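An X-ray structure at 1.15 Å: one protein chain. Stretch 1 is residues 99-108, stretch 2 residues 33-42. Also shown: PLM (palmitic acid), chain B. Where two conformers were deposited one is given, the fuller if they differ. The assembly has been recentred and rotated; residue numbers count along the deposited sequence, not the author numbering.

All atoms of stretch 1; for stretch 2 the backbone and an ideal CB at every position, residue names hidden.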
# COMPACT_ATOMS: atom_id res chain seq x y z
N ASN A 99 -14.33 -15.22 13.61
CA ASN A 99 -14.77 -16.15 12.53
C ASN A 99 -13.90 -16.21 11.30
O ASN A 99 -14.25 -16.89 10.34
CB ASN A 99 -16.24 -15.94 12.11
CG ASN A 99 -16.55 -14.54 11.63
OD1 ASN A 99 -16.37 -14.19 10.46
ND2 ASN A 99 -17.09 -13.73 12.54
N VAL A 100 -12.77 -15.50 11.31
CA VAL A 100 -11.77 -15.60 10.27
C VAL A 100 -10.44 -15.93 10.93
O VAL A 100 -10.18 -15.53 12.07
CB VAL A 100 -11.64 -14.32 9.39
CG1 VAL A 100 -12.97 -13.97 8.74
CG2 VAL A 100 -11.11 -13.14 10.14
N LEU A 101 -9.57 -16.59 10.23
CA LEU A 101 -8.28 -16.94 10.78
C LEU A 101 -7.30 -15.78 10.77
O LEU A 101 -6.53 -15.63 11.75
CB LEU A 101 -7.69 -18.12 9.98
CG LEU A 101 -6.30 -18.58 10.47
CD1 LEU A 101 -6.32 -19.16 11.86
CD2 LEU A 101 -5.77 -19.63 9.51
N ALA A 102 -7.31 -15.02 9.69
CA ALA A 102 -6.36 -13.95 9.41
C ALA A 102 -7.08 -12.93 8.54
O ALA A 102 -8.15 -13.22 7.97
CB ALA A 102 -5.14 -14.50 8.70
N ILE A 103 -6.46 -11.75 8.41
CA ILE A 103 -6.96 -10.62 7.60
C ILE A 103 -5.86 -10.26 6.61
O ILE A 103 -5.00 -9.42 6.89
CB ILE A 103 -7.39 -9.44 8.44
CG1 ILE A 103 -8.53 -9.86 9.35
CG2 ILE A 103 -7.80 -8.31 7.53
CD1 ILE A 103 -8.98 -8.76 10.30
N PRO A 104 -5.87 -10.89 5.41
CA PRO A 104 -4.82 -10.62 4.44
C PRO A 104 -4.93 -9.38 3.61
O PRO A 104 -4.07 -9.09 2.82
CB PRO A 104 -4.86 -11.85 3.55
CG PRO A 104 -6.30 -12.26 3.57
CD PRO A 104 -6.66 -12.08 5.02
N HIS A 105 -6.02 -8.62 3.80
CA HIS A 105 -6.11 -7.27 3.25
C HIS A 105 -6.92 -6.43 4.19
O HIS A 105 -8.09 -6.68 4.42
CB HIS A 105 -6.73 -7.27 1.84
CG HIS A 105 -7.00 -5.89 1.32
ND1 HIS A 105 -6.07 -4.89 1.35
CD2 HIS A 105 -8.11 -5.35 0.78
CE1 HIS A 105 -6.61 -3.79 0.87
NE2 HIS A 105 -7.85 -4.04 0.50
N PHE A 106 -6.28 -5.39 4.76
CA PHE A 106 -6.95 -4.40 5.59
C PHE A 106 -6.46 -3.04 5.07
O PHE A 106 -5.29 -2.66 5.28
CB PHE A 106 -6.55 -4.60 7.04
CG PHE A 106 -7.56 -4.08 8.02
CD1 PHE A 106 -8.22 -2.87 7.83
CD2 PHE A 106 -7.82 -4.77 9.17
CE1 PHE A 106 -9.16 -2.42 8.75
CE2 PHE A 106 -8.77 -4.34 10.07
CZ PHE A 106 -9.43 -3.15 9.88
N LEU A 107 -7.32 -2.34 4.34
CA LEU A 107 -6.91 -1.09 3.69
C LEU A 107 -6.90 0.06 4.70
O LEU A 107 -7.86 0.26 5.41
CB LEU A 107 -7.88 -0.75 2.56
CG LEU A 107 -7.42 0.40 1.65
CD1 LEU A 107 -7.86 0.11 0.22
CD2 LEU A 107 -7.95 1.74 2.11
N GLY A 108 -5.84 0.85 4.66
CA GLY A 108 -5.86 2.15 5.30
C GLY A 108 -5.14 2.25 6.63
O GLY A 108 -5.37 1.45 7.52
N UNK A 33 -12.53 -25.87 5.15
CA UNK A 33 -12.47 -24.44 4.78
C UNK A 33 -11.55 -23.65 5.69
O UNK A 33 -11.43 -23.94 6.85
CB UNK A 33 -13.87 -23.82 4.82
N UNK A 34 -10.93 -22.65 5.07
CA UNK A 34 -10.15 -21.63 5.79
C UNK A 34 -10.78 -20.28 5.40
O UNK A 34 -10.73 -19.89 4.23
CB UNK A 34 -8.66 -21.69 5.44
N UNK A 35 -11.39 -19.61 6.37
CA UNK A 35 -12.00 -18.30 6.17
C UNK A 35 -11.02 -17.19 6.48
O UNK A 35 -10.38 -17.18 7.55
CB UNK A 35 -13.25 -18.15 7.04
N UNK A 36 -10.87 -16.27 5.54
CA UNK A 36 -10.02 -15.12 5.66
C UNK A 36 -10.87 -13.88 5.57
O UNK A 36 -11.87 -13.85 4.84
CB UNK A 36 -8.93 -15.12 4.59
N UNK A 37 -10.49 -12.81 6.26
CA UNK A 37 -11.21 -11.56 6.21
C UNK A 37 -10.52 -10.51 5.39
O UNK A 37 -9.29 -10.39 5.43
CB UNK A 37 -11.43 -11.03 7.63
N UNK A 38 -11.31 -9.69 4.72
CA UNK A 38 -10.86 -8.57 3.93
C UNK A 38 -11.66 -7.36 4.39
O UNK A 38 -12.90 -7.38 4.35
CB UNK A 38 -11.02 -8.83 2.43
N UNK A 39 -10.97 -6.30 4.83
CA UNK A 39 -11.59 -5.02 5.24
C UNK A 39 -11.01 -3.94 4.36
O UNK A 39 -9.85 -3.58 4.54
CB UNK A 39 -11.35 -4.71 6.72
N UNK A 40 -11.78 -3.42 3.42
CA UNK A 40 -11.25 -2.59 2.38
C UNK A 40 -12.13 -1.34 2.20
O UNK A 40 -13.07 -1.16 2.90
CB UNK A 40 -11.14 -3.38 1.08
N UNK A 41 -11.73 -0.51 1.23
CA UNK A 41 -12.55 0.61 0.81
C UNK A 41 -13.05 0.34 -0.61
O UNK A 41 -12.27 0.34 -1.54
CB UNK A 41 -11.77 1.92 0.88
N UNK A 42 -14.36 0.15 -0.73
CA UNK A 42 -15.02 -0.02 -2.02
C UNK A 42 -15.83 1.18 -2.43
O UNK A 42 -16.41 1.16 -3.53
CB UNK A 42 -15.93 -1.25 -1.99
C1 PLM B . -3.37 4.96 3.94
O1 PLM B . -2.27 4.46 4.31
O2 PLM B . -4.32 5.22 4.70
C2 PLM B . -3.62 5.10 2.45
C3 PLM B . -4.08 3.68 1.91
C4 PLM B . -4.16 3.62 0.40
C5 PLM B . -4.65 2.30 -0.09
C6 PLM B . -4.68 2.06 -1.62
C7 PLM B . -3.38 1.41 -2.08
C8 PLM B . -3.20 1.29 -3.57
C9 PLM B . -2.07 0.38 -4.01
CA PLM B . -0.70 1.07 -4.20
CB PLM B . 0.39 -0.05 -4.35
CC PLM B . 1.57 0.15 -3.35
CD PLM B . 2.36 -1.10 -3.05
CE PLM B . 3.50 -0.97 -2.05
CF PLM B . 3.79 -2.32 -1.37
CG PLM B . 4.73 -3.23 -2.14

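Residues 33-40 form a strand parallel to strand 105-107 of stretch 1, with 16° between them.

Position 33 has nothing of stretch 1 within 5.5 Å of its ideal CB, so the contact sets no preference; it is Thr 33. Position 34 points sideways, its ideal CB 5.4 Å from Leu 101 CD2. An apolar chain of moderate length could close that gap, and Ile 34 does, with CG2 4.2 Å from Leu 101 CD2.

At position 35 CA-to-CB points toward stretch 1, and the ideal CB lies 3.7 Å from Asn 99 O. A donor-bearing or long flexible chain would suit. The residue is Lys 35, whose NZ comes 3.0 Å from Asn 99 O. Its backbone O accepts a hydrogen bond from Leu 101 N at 2.9 Å.

Position 36 points away overall, yet its ideal CB is 3.8 Å from Pro 104 CD, and the surroundings offer Ala 102 and Leu 101 carbons. Several apolar residues would fit. Leu 36 brings CD2 to 4.1 Å from Ala 102 CB.

Position 37 is the most constrained. Its ideal CB would sit 3.3 Å from Val 100 CG2, which is tight, and 3.6 Å from Ile 103 CG1. Glycine is favoured by this crowding, while phi/psi of -104/145 makes no such demand. Gly 37 lets the backbones close up: its N donates to Ala 102 O at 2.9 Å.

Position 38 shares a sheet face with His 105. A branched apolar chain would suit the edge of that ring; Ile 38 places CG2 3.5 Å from His 105 CD2, near the ring plane.

Position 39 lies on the Phe 106 face, its ideal CB 3.8 Å from Phe 106 CE1. A small apolar residue would suit. Ala 39 sets CB 3.8 Å from the Phe 106 ring centroid, 12° off the normal, a CH-pi contact. Its N donates to His 105 O at 2.9 Å, and its O accepts from Leu 107 N at 2.8 Å.

Position 40 places its ideal CB 3.4 Å from His 105 NE2, inviting a short hydroxyl such as serine or threonine. Thr 40 OG1 hydrogen-bonds His 105 NE2 at 2.8 Å; either could donate.

Position 41 has Leu 107 CD2 4.0 Å from its ideal CB, which would tolerate many residues. Asp 41 rests CB 4.1 Å from Leu 107 CD2 while its end leads away. Position 42, out of reach, is Leu 42.

Stretch 2 33-42: TIKLGIATDL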
# COMPACT_ATOMS: atom_id res chain seq x y z
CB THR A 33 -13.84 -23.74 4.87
OG1 THR A 33 -14.34 -23.74 6.21
CG2 THR A 33 -14.84 -24.45 4.02
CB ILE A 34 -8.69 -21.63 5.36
CG1 ILE A 34 -8.01 -22.95 5.72
CG2 ILE A 34 -7.95 -20.45 5.98
CD1 ILE A 34 -6.75 -23.21 4.96
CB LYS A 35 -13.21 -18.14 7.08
CG LYS A 35 -14.40 -19.00 6.69
CD LYS A 35 -15.64 -18.75 7.53
CE LYS A 35 -15.44 -19.20 8.97
NZ LYS A 35 -16.47 -18.85 9.97
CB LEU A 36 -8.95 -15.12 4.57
CG LEU A 36 -8.07 -16.36 4.53
CD1 LEU A 36 -7.11 -16.26 3.36
CD2 LEU A 36 -7.31 -16.53 5.82
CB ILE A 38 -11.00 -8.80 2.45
CG1 ILE A 38 -9.98 -9.86 2.01
CG2 ILE A 38 -10.79 -7.48 1.68
CD1 ILE A 38 -10.05 -10.24 0.56
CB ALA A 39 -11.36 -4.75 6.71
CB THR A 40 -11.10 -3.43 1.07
OG1 THR A 40 -10.31 -2.71 0.12
CG2 THR A 40 -12.45 -3.79 0.45
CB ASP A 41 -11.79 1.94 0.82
CG ASP A 41 -12.64 3.09 0.42
OD1 ASP A 41 -13.88 2.94 0.43
OD2 ASP A 41 -12.08 4.16 0.08
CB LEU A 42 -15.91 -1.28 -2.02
CG LEU A 42 -15.18 -2.56 -1.73
CD1 LEU A 42 -16.16 -3.72 -1.72
CD2 LEU A 42 -14.04 -2.80 -2.71
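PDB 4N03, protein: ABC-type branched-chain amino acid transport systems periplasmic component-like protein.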